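Local coordinates for protein disulfide oxidoreductase (Xylella fastidiosa, PDB 2REM) that probably catalyses thiol-disulfide exchange in the periplasm, introducing disulfide bonds into other proteins as DsbA enzymes of the thioredoxin family do, at residues A[96-99]-A[105-108]; A[72-77]-A[112-117]; A[42-47]-A[90-95]. All blocks are in the same frame, centred on the assembly; numbering follows the deposited sequence.

Contact 1: A[96-99]-A[105-108]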
# COMPACT_ATOMS: atom_id res chain seq x y z
N GLU A 96 -2.63 -11.13 -9.52
CA GLU A 96 -3.15 -12.16 -10.37
C GLU A 96 -2.36 -13.48 -10.22
O GLU A 96 -2.97 -14.54 -10.09
CB GLU A 96 -3.21 -11.65 -11.80
CG GLU A 96 -3.19 -12.68 -12.86
CD GLU A 96 -3.37 -12.06 -14.22
OE1 GLU A 96 -2.59 -11.12 -14.55
OE2 GLU A 96 -4.31 -12.49 -14.94
N ALA A 97 -1.03 -13.40 -10.18
CA ALA A 97 -0.17 -14.57 -9.98
C ALA A 97 -0.55 -15.32 -8.71
O ALA A 97 -0.59 -16.54 -8.69
CB ALA A 97 1.27 -14.14 -9.88
N ILE A 98 -0.84 -14.58 -7.65
CA ILE A 98 -1.15 -15.18 -6.35
C ILE A 98 -2.59 -15.69 -6.32
O ILE A 98 -2.86 -16.84 -5.95
CB ILE A 98 -0.93 -14.15 -5.20
CG1 ILE A 98 0.55 -13.76 -5.13
CG2 ILE A 98 -1.46 -14.72 -3.87
CD1 ILE A 98 0.80 -12.51 -4.35
N HIS A 99 -3.51 -14.83 -6.73
CA HIS A 99 -4.90 -15.06 -6.43
C HIS A 99 -5.67 -15.71 -7.56
O HIS A 99 -6.72 -16.28 -7.33
CB HIS A 99 -5.58 -13.77 -5.98
CG HIS A 99 -5.00 -13.22 -4.71
ND1 HIS A 99 -5.31 -13.72 -3.47
CD2 HIS A 99 -4.09 -12.24 -4.51
CE1 HIS A 99 -4.64 -13.06 -2.55
NE2 HIS A 99 -3.89 -12.16 -3.15
N PRO A 105 3.28 -18.74 -5.07
CA PRO A 105 2.64 -19.28 -3.86
C PRO A 105 2.61 -18.25 -2.72
O PRO A 105 3.45 -17.36 -2.65
CB PRO A 105 3.53 -20.46 -3.49
CG PRO A 105 4.92 -20.04 -3.96
CD PRO A 105 4.67 -19.23 -5.23
N ILE A 106 1.62 -18.35 -1.84
CA ILE A 106 1.62 -17.51 -0.65
C ILE A 106 2.55 -18.15 0.39
O ILE A 106 3.49 -17.52 0.89
CB ILE A 106 0.19 -17.27 -0.12
CG1 ILE A 106 -0.55 -16.29 -1.04
CG2 ILE A 106 0.22 -16.70 1.31
CD1 ILE A 106 -2.05 -16.23 -0.83
N GLN A 107 2.32 -19.44 0.66
CA GLN A 107 3.08 -20.14 1.68
C GLN A 107 4.50 -20.40 1.21
O GLN A 107 4.71 -20.83 0.08
CB GLN A 107 2.39 -21.45 2.07
CG GLN A 107 0.96 -21.25 2.59
CD GLN A 107 0.87 -20.39 3.85
OE1 GLN A 107 0.00 -19.52 3.97
NE2 GLN A 107 1.77 -20.64 4.80
N ASN A 108 5.44 -20.09 2.09
CA ASN A 108 6.86 -20.40 1.93
C ASN A 108 7.45 -19.84 0.65
O ASN A 108 8.41 -20.39 0.12
CB ASN A 108 7.12 -21.91 1.99
CG ASN A 108 6.68 -22.53 3.31
OD1 ASN A 108 6.83 -21.93 4.39
ND2 ASN A 108 6.13 -23.73 3.23
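The CA of Ile-98, near the end of helix 87-101, lies 6.1 Å from that of Pro-105, the nearest backbone approach between the helix and the loop that doubles back after it. Helix residues 97-99 make a wider, pi-type turn, while 105-108 has no regular structure.

The side chain that meets Ile-98 is that of the next loop residue, Ile-106, and the two isoleucines cross at about a right angle. The CG2 methyl of Ile-98 presses between the last two carbons of the Ile-106 chain, only 3.4 Å from Ile-106 CG1 and equally close to Ile-106 CD1, tight for carbon atoms. In Ile-106 the CG1-CD1 branch does the touching: CG1 stands beside the backbone N (chi1 -74°), and the extended chain then carries CD1 towards the helix. Beta-branched isoleucine suits position 98, since CG2 can touch Ile-106 while CD1 packs on the Phe-74 ring.

The same Ile-98 methyl also covers one face of the adjacent His-99 ring, 3.6 Å above its centre. Ile-106 CD1 approaches that imidazole obliquely, and the ring's NE2 is hydrogen-bonded to Tyr-35 O. His-99 further touches Pro-38 and Ala-41 of helix 38-52, while Ala-97 and Pro-105 pack against helix 111-119.

Contact 2: A[72-77]-A[112-117]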
# COMPACT_ATOMS: atom_id res chain seq x y z
N ASP A 72 5.12 -10.80 5.08
CA ASP A 72 6.41 -10.11 5.07
C ASP A 72 7.23 -10.31 3.80
O ASP A 72 7.72 -9.33 3.26
CB ASP A 72 7.23 -10.41 6.33
CG ASP A 72 6.66 -9.75 7.56
OD1 ASP A 72 5.60 -9.10 7.48
OD2 ASP A 72 7.29 -9.88 8.62
N PRO A 73 7.37 -11.57 3.32
CA PRO A 73 8.03 -11.76 2.03
C PRO A 73 7.41 -10.93 0.92
O PRO A 73 8.13 -10.37 0.07
CB PRO A 73 7.83 -13.26 1.75
CG PRO A 73 7.75 -13.88 3.07
CD PRO A 73 7.01 -12.87 3.94
N PHE A 74 6.08 -10.81 0.94
CA PHE A 74 5.42 -10.04 -0.11
C PHE A 74 5.54 -8.55 0.08
O PHE A 74 5.52 -7.79 -0.90
CB PHE A 74 3.97 -10.48 -0.26
CG PHE A 74 3.86 -11.80 -0.90
CD1 PHE A 74 4.02 -11.90 -2.28
CD2 PHE A 74 3.68 -12.95 -0.14
CE1 PHE A 74 3.95 -13.14 -2.93
CE2 PHE A 74 3.61 -14.20 -0.78
CZ PHE A 74 3.75 -14.27 -2.19
N ALA A 75 5.66 -8.12 1.33
CA ALA A 75 5.98 -6.73 1.58
C ALA A 75 7.35 -6.44 0.99
O ALA A 75 7.57 -5.42 0.36
CB ALA A 75 6.00 -6.44 3.07
N ARG A 76 8.29 -7.33 1.28
CA ARG A 76 9.64 -7.17 0.80
C ARG A 76 9.70 -7.26 -0.74
O ARG A 76 10.45 -6.51 -1.37
CB ARG A 76 10.55 -8.19 1.50
CG ARG A 76 11.95 -7.74 1.68
CD ARG A 76 12.73 -8.75 2.52
NE ARG A 76 12.41 -8.68 3.94
CZ ARG A 76 12.91 -7.81 4.81
NH1 ARG A 76 12.53 -7.89 6.08
NH2 ARG A 76 13.80 -6.86 4.42
N ALA A 77 8.90 -8.16 -1.32
CA ALA A 77 8.76 -8.26 -2.77
C ALA A 77 8.34 -6.91 -3.35
O ALA A 77 8.95 -6.42 -4.27
CB ALA A 77 7.73 -9.31 -3.14
N ASP A 112 13.62 -17.01 -4.64
CA ASP A 112 13.73 -17.61 -5.98
C ASP A 112 12.43 -17.70 -6.79
O ASP A 112 12.48 -17.50 -8.00
CB ASP A 112 14.68 -18.82 -6.09
CG ASP A 112 14.28 -19.97 -5.22
OD1 ASP A 112 15.14 -20.39 -4.40
OD2 ASP A 112 13.15 -20.47 -5.39
N GLU A 113 11.30 -17.95 -6.15
CA GLU A 113 10.01 -17.83 -6.83
C GLU A 113 9.87 -16.36 -7.22
O GLU A 113 9.37 -16.05 -8.28
CB GLU A 113 8.84 -18.18 -5.93
CG GLU A 113 8.57 -19.66 -5.73
CD GLU A 113 9.17 -20.20 -4.45
OE1 GLU A 113 9.77 -19.41 -3.67
OE2 GLU A 113 9.04 -21.42 -4.22
N LEU A 114 10.29 -15.46 -6.34
CA LEU A 114 10.05 -14.05 -6.59
C LEU A 114 10.95 -13.57 -7.71
O LEU A 114 10.53 -12.81 -8.58
CB LEU A 114 10.22 -13.21 -5.33
CG LEU A 114 9.14 -13.43 -4.24
CD1 LEU A 114 9.53 -12.70 -2.97
CD2 LEU A 114 7.75 -12.99 -4.77
N ALA A 115 12.20 -14.01 -7.69
CA ALA A 115 13.13 -13.60 -8.74
C ALA A 115 12.63 -14.06 -10.10
O ALA A 115 12.75 -13.33 -11.09
CB ALA A 115 14.55 -14.09 -8.47
N VAL A 116 12.04 -15.26 -10.16
CA VAL A 116 11.53 -15.78 -11.43
C VAL A 116 10.41 -14.86 -11.89
O VAL A 116 10.38 -14.48 -13.04
CB VAL A 116 11.06 -17.26 -11.34
CG1 VAL A 116 10.30 -17.68 -12.58
CG2 VAL A 116 12.27 -18.17 -11.14
N PHE A 117 9.53 -14.47 -10.98
CA PHE A 117 8.43 -13.58 -11.30
C PHE A 117 8.96 -12.26 -11.90
O PHE A 117 8.54 -11.85 -13.00
CB PHE A 117 7.56 -13.31 -10.07
CG PHE A 117 6.47 -12.33 -10.33
CD1 PHE A 117 5.28 -12.75 -10.91
CD2 PHE A 117 6.67 -10.97 -10.08
CE1 PHE A 117 4.27 -11.85 -11.19
CE2 PHE A 117 5.65 -10.04 -10.37
CZ PHE A 117 4.44 -10.50 -10.91
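The carbonyl oxygen of Pro-73 accepts the amide of Ala-77, with 2.7 Å between Pro-73 O and Ala-77 N, and the CD1 methyl of Leu-114 rests against it from the neighbouring helix. This is a join within the helical domain that DsbA proteins insert into the thioredoxin fold, between helices 71-83 and 111-119. The two segments run roughly the same way, 33° apart, but their axes stay 11.3 Å from each other, and one long side chain has to span most of that gap.

Leu-114 does so. Its CG stands beside the backbone N (chi1 -69°), which, with an extended second torsion, drives the forked end at the other helix. Both prongs meet Ala-77: CD1 lies 3.8 Å from Ala-77 CB and CD2 only slightly farther. Alanine suits that position because its single methyl leaves room for the whole leucine fork. Proline is well placed too, for in the first turn of a helix its missing N-H costs no helical bond.

Leu-114 is also touched by Phe-128 and Phe-132 of helix 125-132 and by Met-94 of helix 87-101. On helix 71-83, Arg-76 turns away to a salt bridge with Glu-138 and a cation-pi contact with Phe-141, so its guanidinium lies away from the apolar seam. Phe-74 adds a looser contact: Leu-114 CD2 comes obliquely to its ring, 4.2 Å from Phe-74 CE1.

Contact 3: A[42-47]-A[90-95]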
# COMPACT_ATOMS: atom_id res chain seq x y z
N HIS A 42 -8.67 -7.27 -5.17
CA HIS A 42 -9.96 -6.91 -5.75
C HIS A 42 -10.12 -5.40 -5.81
O HIS A 42 -10.76 -4.87 -6.71
CB HIS A 42 -11.10 -7.52 -4.93
CG HIS A 42 -11.17 -9.02 -5.01
ND1 HIS A 42 -11.89 -9.78 -4.11
CD2 HIS A 42 -10.61 -9.90 -5.88
CE1 HIS A 42 -11.78 -11.05 -4.43
NE2 HIS A 42 -11.00 -11.15 -5.49
N PHE A 43 -9.52 -4.71 -4.86
CA PHE A 43 -9.65 -3.29 -4.73
C PHE A 43 -8.75 -2.56 -5.70
O PHE A 43 -9.03 -1.42 -6.05
CB PHE A 43 -9.25 -2.91 -3.31
CG PHE A 43 -9.48 -1.47 -2.94
CD1 PHE A 43 -10.58 -0.76 -3.41
CD2 PHE A 43 -8.60 -0.85 -2.06
CE1 PHE A 43 -10.79 0.59 -3.00
CE2 PHE A 43 -8.80 0.46 -1.66
CZ PHE A 43 -9.90 1.17 -2.14
N ASP A 44 -7.66 -3.19 -6.11
CA ASP A 44 -6.60 -2.43 -6.72
C ASP A 44 -7.04 -1.64 -7.95
O ASP A 44 -6.69 -0.48 -8.09
CB ASP A 44 -5.37 -3.27 -7.02
CG ASP A 44 -4.23 -2.41 -7.53
OD1 ASP A 44 -3.67 -1.57 -6.75
OD2 ASP A 44 -3.95 -2.54 -8.72
N SER A 45 -7.83 -2.26 -8.82
CA SER A 45 -8.23 -1.56 -10.04
C SER A 45 -9.06 -0.33 -9.72
O SER A 45 -8.84 0.71 -10.34
CB SER A 45 -8.99 -2.49 -10.99
OG SER A 45 -10.28 -2.74 -10.47
N LYS A 46 -10.00 -0.45 -8.78
CA LYS A 46 -10.83 0.69 -8.35
C LYS A 46 -9.92 1.75 -7.71
O LYS A 46 -10.09 2.95 -7.96
CB LYS A 46 -11.96 0.29 -7.38
CG LYS A 46 -13.28 -0.10 -8.03
CD LYS A 46 -14.40 -0.42 -7.00
CE LYS A 46 -15.70 -0.88 -7.67
NZ LYS A 46 -15.67 -2.31 -8.10
N LEU A 47 -8.96 1.30 -6.92
CA LEU A 47 -8.06 2.20 -6.21
C LEU A 47 -7.14 2.92 -7.19
O LEU A 47 -6.90 4.12 -7.06
CB LEU A 47 -7.24 1.43 -5.18
CG LEU A 47 -6.23 2.26 -4.38
CD1 LEU A 47 -6.86 3.40 -3.59
CD2 LEU A 47 -5.49 1.35 -3.47
N SER A 90 4.15 -4.36 -12.47
CA SER A 90 3.95 -5.77 -12.13
C SER A 90 2.86 -5.95 -11.06
O SER A 90 2.56 -7.08 -10.67
CB SER A 90 5.26 -6.40 -11.67
OG SER A 90 5.68 -5.81 -10.45
N HIS A 91 2.27 -4.85 -10.59
CA HIS A 91 1.47 -4.88 -9.36
C HIS A 91 0.22 -5.76 -9.51
O HIS A 91 -0.03 -6.67 -8.69
CB HIS A 91 1.05 -3.44 -9.00
CG HIS A 91 0.65 -3.27 -7.57
ND1 HIS A 91 -0.59 -2.80 -7.19
CD2 HIS A 91 1.34 -3.51 -6.43
CE1 HIS A 91 -0.64 -2.74 -5.87
NE2 HIS A 91 0.51 -3.18 -5.38
N THR A 92 -0.56 -5.47 -10.53
CA THR A 92 -1.75 -6.27 -10.91
C THR A 92 -1.35 -7.70 -11.20
O THR A 92 -1.99 -8.64 -10.73
CB THR A 92 -2.43 -5.66 -12.13
OG1 THR A 92 -2.85 -4.33 -11.80
CG2 THR A 92 -3.63 -6.52 -12.57
N ALA A 93 -0.27 -7.86 -11.97
CA ALA A 93 0.21 -9.20 -12.30
C ALA A 93 0.60 -10.01 -11.05
O ALA A 93 0.36 -11.23 -10.98
CB ALA A 93 1.40 -9.09 -13.26
N MET A 94 1.19 -9.35 -10.06
CA MET A 94 1.52 -10.06 -8.83
C MET A 94 0.23 -10.53 -8.13
O MET A 94 0.14 -11.66 -7.72
CB MET A 94 2.41 -9.23 -7.88
CG MET A 94 2.66 -9.95 -6.56
SD MET A 94 3.52 -11.54 -6.76
CE MET A 94 5.17 -10.92 -6.86
N PHE A 95 -0.75 -9.65 -7.97
CA PHE A 95 -2.05 -10.07 -7.42
C PHE A 95 -2.65 -11.24 -8.19
O PHE A 95 -3.12 -12.24 -7.61
CB PHE A 95 -3.04 -8.90 -7.46
CG PHE A 95 -2.85 -7.87 -6.39
CD1 PHE A 95 -2.93 -8.21 -5.04
CD2 PHE A 95 -2.72 -6.53 -6.73
CE1 PHE A 95 -2.82 -7.24 -4.06
CE2 PHE A 95 -2.58 -5.55 -5.76
CZ PHE A 95 -2.62 -5.90 -4.40
O HOH W 1 -1.92 -1.77 -10.41
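Asp-44 is the one residue of helix segment 42-47 that reaches segment 90-95, where it meets His-91, Thr-92 and Phe-95. The segments run nearly antiparallel, at 157°, with axes 10.4 Å apart, and the backbones are nearest between Asp-44 and Thr-92.

The polar contacts gather on the carboxylate. Setting CG anti to the backbone N (chi1 -174°) sends it across the gap between the helices. One water donates to Asp-44 OD2 at 2.8 Å and also bonds Thr-92 OG1, at 3.1 Å from the water oxygen. It thereby bridges two side chains whose own oxygens, Asp-44 OD2 and Thr-92 OG1, are 3.7 Å apart. Threonine fits a place at the exposed margin, its hydroxyl serving the water. The other carboxylate oxygen, OD1, lies at the edge of the His-91 imidazole near its plane, with carboxylate and ring turned 65° against each other; the water oxygen, too, lies in that ring plane.

The CxxC pair Cys-37 and Cys-40, the probable redox centre, here with free thiols, lies at the start of helix 38-52, whereas helix 87-101 belongs to the inserted helical domain, so this contact joins the two parts of the DsbA fold.

Apolar and aromatic contacts make up the rest. Phe-95 crosses Asp-44 at about a right angle, its CE2 3.8 Å from Asp-44 CB, covering the hydrocarbon part of the acid. Phe-95 CD2 also sits over one face of the His-91 ring, 4.3 Å above the plane and towards the rim. Both rings meet Tyr-35, Phe-95 edge-to-face.

How the contacts relate
From the N terminus, segment 42-47 of the active-site helix opens contact 3; 72-77 follows after strand 58-64 and opens contact 2 before 90-95 closes contact 3. The chain runs straight on into 96-99, which opens contact 1; 105-108 closes that short loop, and 112-117 closes contact 2. Contact 1 is thus nested within contact 2 and in series with contact 3, while contacts 2 and 3 cross. Phe-74 of contact 2 packs on Ile-98, Pro-105 and Ile-106, and Phe-117 on Met-94. Contact 1 folds the loop after helix 87-101 back onto it, contact 2 joins helices 71-83 and 111-119, and contact 3 ties the inserted helices to the thioredoxin part.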